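PDB 2V6K: maleylpyruvate isomerase from Ralstonia sp., which catalyses the glutathione-dependent isomerisation of maleylpyruvate to fumarylpyruvate in naphthalene degradation. Local coordinates for residues Lys2-Ser11 with Val26-Gly36. Numbering follows the deposited sequence.
Sequences KMKLYNFWRS and VPYEYLAVHLG. With TGG (gamma-glutamyl-S-(1,2-dicarboxyethyl)cysteinylglycine), chain C.
Leu-5 and Asn-7 of strand 4-7 hydrogen-bond through their backbones to Glu-29 and Leu-31 of the parallel strand 29-32, in a ladder of five N-H···O bonds running from Glu-29 N on Met-3 O to Val-33 N on Asn-7 O, the short strand axes inclined by 28°. With helix 12-24 between them, the strands form the opening beta-alpha-beta unit of the thioredoxin-like glutathione transferase domain, 29-32 being an edge strand of the four-stranded sheet. On the face bearing Leu-5, Asn-7 and Tyr-30, the apolar Leu-5 suits the buried site under helix 12-24, where its CD2 meets Tyr-28 CE1 at 3.7 Å. Tyrosine fits beside it because the ring packs alongside Leu-5 while its OH hydrogen-bonds to Asn-22 OD1. The side chain of Asn-7 crosses that of Tyr-30 nearly at right angles, setting its amide over one face of the ring with the planes 65° apart; Tyr-30 OH makes a weak hydrogen bond to Asp-212. On the other face, Tyr-6 and Leu-31 point the same way, Leu-31 CD1 lying 3.5 Å from Tyr-6 CZ, and Val-33 CG2 meets the ring edge. Beyond the strands, Phe-8, with CG anti to its backbone N (chi1 -178°), offers a flat apolar ring with two usable faces: Leu-35 CG makes a CH-pi contact over one, 4.1 Å from the centroid, and Trp-9 CD1 sits over the opposite face, toward its rim. Leu-35 and the glutathione-binding Ser-11, N-cap of helix 12-24, line the TGG pocket: Leu-35 CD1 touches the thioether SG2 at 3.3 Å, while Ser-11 OG, hydrogen-bonded to Ser-14, lies 3.2 Å from that same SG2.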
# COMPACT_ATOMS: atom_id res chain seq x y z
N LYS A 2 1.25 10.76 -26.55
CA LYS A 2 2.40 10.31 -25.76
C LYS A 2 2.12 10.41 -24.26
O LYS A 2 1.16 11.06 -23.83
CB LYS A 2 3.69 11.07 -26.14
CG LYS A 2 3.50 12.40 -26.88
CD LYS A 2 2.91 13.50 -26.01
CE LYS A 2 3.91 14.01 -24.99
NZ LYS A 2 3.25 14.96 -24.07
N MET A 3 2.96 9.75 -23.46
CA MET A 3 2.75 9.68 -22.02
C MET A 3 3.13 10.95 -21.27
O MET A 3 4.18 11.55 -21.53
CB MET A 3 3.47 8.47 -21.42
CG MET A 3 2.55 7.27 -21.25
SD MET A 3 3.37 5.76 -20.73
CE MET A 3 4.67 6.42 -19.69
N LYS A 4 2.26 11.34 -20.36
CA LYS A 4 2.43 12.55 -19.56
C LYS A 4 2.41 12.16 -18.09
O LYS A 4 1.44 11.56 -17.61
CB LYS A 4 1.31 13.55 -19.85
CG LYS A 4 1.29 14.07 -21.28
CD LYS A 4 0.03 14.88 -21.56
CE LYS A 4 -0.06 15.25 -23.03
NZ LYS A 4 -1.40 15.80 -23.38
N LEU A 5 3.48 12.51 -17.39
CA LEU A 5 3.60 12.19 -15.97
C LEU A 5 3.31 13.42 -15.12
O LEU A 5 4.11 14.36 -15.09
CB LEU A 5 4.99 11.64 -15.66
CG LEU A 5 5.26 11.33 -14.18
CD1 LEU A 5 4.40 10.17 -13.69
CD2 LEU A 5 6.74 11.05 -13.93
N TYR A 6 2.17 13.41 -14.44
CA TYR A 6 1.81 14.48 -13.52
C TYR A 6 2.45 14.16 -12.18
O TYR A 6 2.10 13.18 -11.54
CB TYR A 6 0.29 14.57 -13.38
CG TYR A 6 -0.39 15.04 -14.63
CD1 TYR A 6 -0.59 16.40 -14.87
CD2 TYR A 6 -0.84 14.14 -15.59
CE1 TYR A 6 -1.21 16.85 -16.02
CE2 TYR A 6 -1.47 14.57 -16.75
CZ TYR A 6 -1.65 15.92 -16.96
OH TYR A 6 -2.27 16.37 -18.11
N ASN A 7 3.41 14.99 -11.77
CA ASN A 7 4.22 14.67 -10.62
C ASN A 7 4.95 15.89 -10.07
O ASN A 7 4.73 17.00 -10.54
CB ASN A 7 5.15 13.48 -10.92
CG ASN A 7 6.35 13.86 -11.77
OD1 ASN A 7 6.24 14.53 -12.80
ND2 ASN A 7 7.51 13.41 -11.34
N PHE A 8 5.80 15.68 -9.07
CA PHE A 8 6.46 16.78 -8.36
C PHE A 8 7.86 16.32 -8.00
O PHE A 8 8.07 15.14 -7.70
CB PHE A 8 5.64 17.11 -7.12
CG PHE A 8 6.17 18.27 -6.29
CD1 PHE A 8 6.15 19.58 -6.77
CD2 PHE A 8 6.63 18.04 -5.00
CE1 PHE A 8 6.60 20.64 -5.97
CE2 PHE A 8 7.09 19.09 -4.20
CZ PHE A 8 7.07 20.39 -4.68
N TRP A 9 8.83 17.23 -8.03
CA TRP A 9 10.21 16.82 -7.80
C TRP A 9 10.42 16.13 -6.46
O TRP A 9 10.92 15.00 -6.40
CB TRP A 9 11.19 17.99 -7.97
CG TRP A 9 11.11 19.10 -6.96
CD1 TRP A 9 10.08 19.98 -6.76
CD2 TRP A 9 12.13 19.47 -6.02
NE1 TRP A 9 10.40 20.86 -5.75
CE2 TRP A 9 11.65 20.57 -5.28
CE3 TRP A 9 13.41 18.97 -5.73
CZ2 TRP A 9 12.40 21.19 -4.27
CZ3 TRP A 9 14.15 19.58 -4.73
CH2 TRP A 9 13.64 20.68 -4.01
N ARG A 10 10.01 16.81 -5.39
CA ARG A 10 10.23 16.38 -4.02
C ARG A 10 8.99 15.61 -3.57
O ARG A 10 8.19 16.09 -2.75
CB ARG A 10 10.49 17.60 -3.14
CG ARG A 10 11.08 17.30 -1.78
CD ARG A 10 11.06 18.54 -0.88
NE ARG A 10 9.69 19.01 -0.67
CZ ARG A 10 9.25 20.23 -0.98
NH1 ARG A 10 10.06 21.14 -1.51
NH2 ARG A 10 7.98 20.53 -0.75
N SER A 11 8.83 14.43 -4.15
CA SER A 11 7.69 13.58 -3.89
C SER A 11 8.14 12.14 -3.98
O SER A 11 8.64 11.71 -5.02
CB SER A 11 6.60 13.84 -4.93
OG SER A 11 5.70 12.75 -5.01
N VAL A 26 11.20 4.17 -20.83
CA VAL A 26 9.95 4.68 -21.39
C VAL A 26 9.96 6.22 -21.36
O VAL A 26 10.10 6.81 -20.28
CB VAL A 26 8.72 4.13 -20.62
CG1 VAL A 26 7.44 4.82 -21.05
CG2 VAL A 26 8.61 2.62 -20.83
N PRO A 27 9.82 6.86 -22.54
CA PRO A 27 9.80 8.32 -22.58
C PRO A 27 8.50 8.88 -22.01
O PRO A 27 7.45 8.26 -22.12
CB PRO A 27 9.91 8.64 -24.07
CG PRO A 27 9.39 7.44 -24.77
CD PRO A 27 9.67 6.26 -23.88
N TYR A 28 8.59 10.06 -21.39
CA TYR A 28 7.40 10.72 -20.86
C TYR A 28 7.62 12.22 -20.78
O TYR A 28 8.75 12.68 -20.62
CB TYR A 28 7.02 10.18 -19.47
CG TYR A 28 8.13 10.19 -18.44
CD1 TYR A 28 8.27 11.25 -17.54
CD2 TYR A 28 9.03 9.13 -18.36
CE1 TYR A 28 9.30 11.24 -16.58
CE2 TYR A 28 10.04 9.12 -17.43
CZ TYR A 28 10.17 10.16 -16.54
OH TYR A 28 11.20 10.12 -15.61
N GLU A 29 6.53 12.96 -20.91
CA GLU A 29 6.54 14.40 -20.66
C GLU A 29 6.35 14.63 -19.17
O GLU A 29 5.43 14.08 -18.56
CB GLU A 29 5.44 15.11 -21.45
CG GLU A 29 5.55 16.64 -21.41
CD GLU A 29 4.40 17.37 -22.09
OE1 GLU A 29 3.49 16.72 -22.64
OE2 GLU A 29 4.42 18.62 -22.08
N TYR A 30 7.21 15.46 -18.59
CA TYR A 30 7.15 15.79 -17.17
C TYR A 30 6.21 16.98 -16.99
O TYR A 30 6.50 18.08 -17.46
CB TYR A 30 8.55 16.15 -16.67
CG TYR A 30 8.70 16.28 -15.17
CD1 TYR A 30 9.36 15.30 -14.43
CD2 TYR A 30 8.22 17.40 -14.48
CE1 TYR A 30 9.53 15.41 -13.07
CE2 TYR A 30 8.38 17.51 -13.09
CZ TYR A 30 9.04 16.51 -12.40
OH TYR A 30 9.22 16.60 -11.04
N LEU A 31 5.09 16.74 -16.31
CA LEU A 31 4.15 17.81 -16.03
C LEU A 31 4.10 18.05 -14.53
O LEU A 31 3.55 17.25 -13.76
CB LEU A 31 2.76 17.48 -16.59
CG LEU A 31 2.66 17.45 -18.12
CD1 LEU A 31 1.25 17.10 -18.55
CD2 LEU A 31 3.08 18.78 -18.76
N ALA A 32 4.71 19.15 -14.12
CA ALA A 32 4.84 19.48 -12.71
C ALA A 32 3.50 19.89 -12.13
O ALA A 32 2.78 20.71 -12.70
CB ALA A 32 5.85 20.59 -12.53
N VAL A 33 3.19 19.30 -10.98
CA VAL A 33 2.04 19.70 -10.19
C VAL A 33 2.64 20.16 -8.87
O VAL A 33 3.17 19.36 -8.10
CB VAL A 33 1.06 18.52 -9.98
CG1 VAL A 33 -0.11 18.94 -9.10
CG2 VAL A 33 0.56 18.01 -11.33
N HIS A 34 2.59 21.47 -8.63
CA HIS A 34 3.30 22.06 -7.51
C HIS A 34 2.55 21.85 -6.20
O HIS A 34 1.57 22.55 -5.91
CB HIS A 34 3.59 23.54 -7.74
CG HIS A 34 4.70 24.06 -6.90
ND1 HIS A 34 4.74 23.89 -5.53
CD2 HIS A 34 5.83 24.74 -7.22
CE1 HIS A 34 5.84 24.44 -5.05
NE2 HIS A 34 6.52 24.96 -6.06
N LEU A 35 2.99 20.88 -5.41
CA LEU A 35 2.30 20.52 -4.18
C LEU A 35 2.38 21.60 -3.11
O LEU A 35 1.46 21.74 -2.31
CB LEU A 35 2.84 19.20 -3.63
CG LEU A 35 2.86 18.02 -4.61
CD1 LEU A 35 3.42 16.80 -3.92
CD2 LEU A 35 1.48 17.73 -5.17
N GLY A 36 3.48 22.35 -3.11
CA GLY A 36 3.62 23.46 -2.16
C GLY A 36 2.60 24.55 -2.40
O GLY A 36 2.08 25.17 -1.46
OC1 TGG C . 1.38 5.50 -4.45
CO1 TGG C . 0.41 6.23 -4.75
OT1 TGG C . 0.26 6.75 -5.88
CA1 TGG C . -0.63 6.47 -3.69
NN1 TGG C . -0.82 5.27 -2.89
CB1 TGG C . -0.20 7.60 -2.76
CG1 TGG C . -0.09 8.92 -3.50
CD1 TGG C . 0.05 10.14 -2.60
OE1 TGG C . 0.32 9.87 -1.24
NN2 TGG C . 0.99 11.06 -3.15
CA2 TGG C . 1.60 12.11 -2.38
CO2 TGG C . 0.56 13.22 -2.42
OC2 TGG C . 0.37 13.79 -3.70
NN3 TGG C . 0.65 14.18 -1.36
CA3 TGG C . -0.13 15.40 -1.42
CO3 TGG C . -0.79 15.64 -0.09
OC3 TGG C . -0.60 14.82 0.84
OT3 TGG C . -1.49 16.67 0.01
CB2 TGG C . 2.92 12.34 -3.10
SG2 TGG C . 3.82 13.76 -2.64
CD2 TGG C . 4.44 13.59 -1.00
CE2 TGG C . 5.57 12.59 -0.98
OE2 TGG C . 6.75 12.98 -0.82
OF2 TGG C . 5.30 11.38 -1.13
CF2 TGG C . 4.88 15.00 -0.61
CH2 TGG C . 5.27 15.15 0.84
OI2 TGG C . 4.96 14.27 1.65
OJ2 TGG C . 5.92 16.17 1.16
O HOH W 1 5.65 8.84 -24.62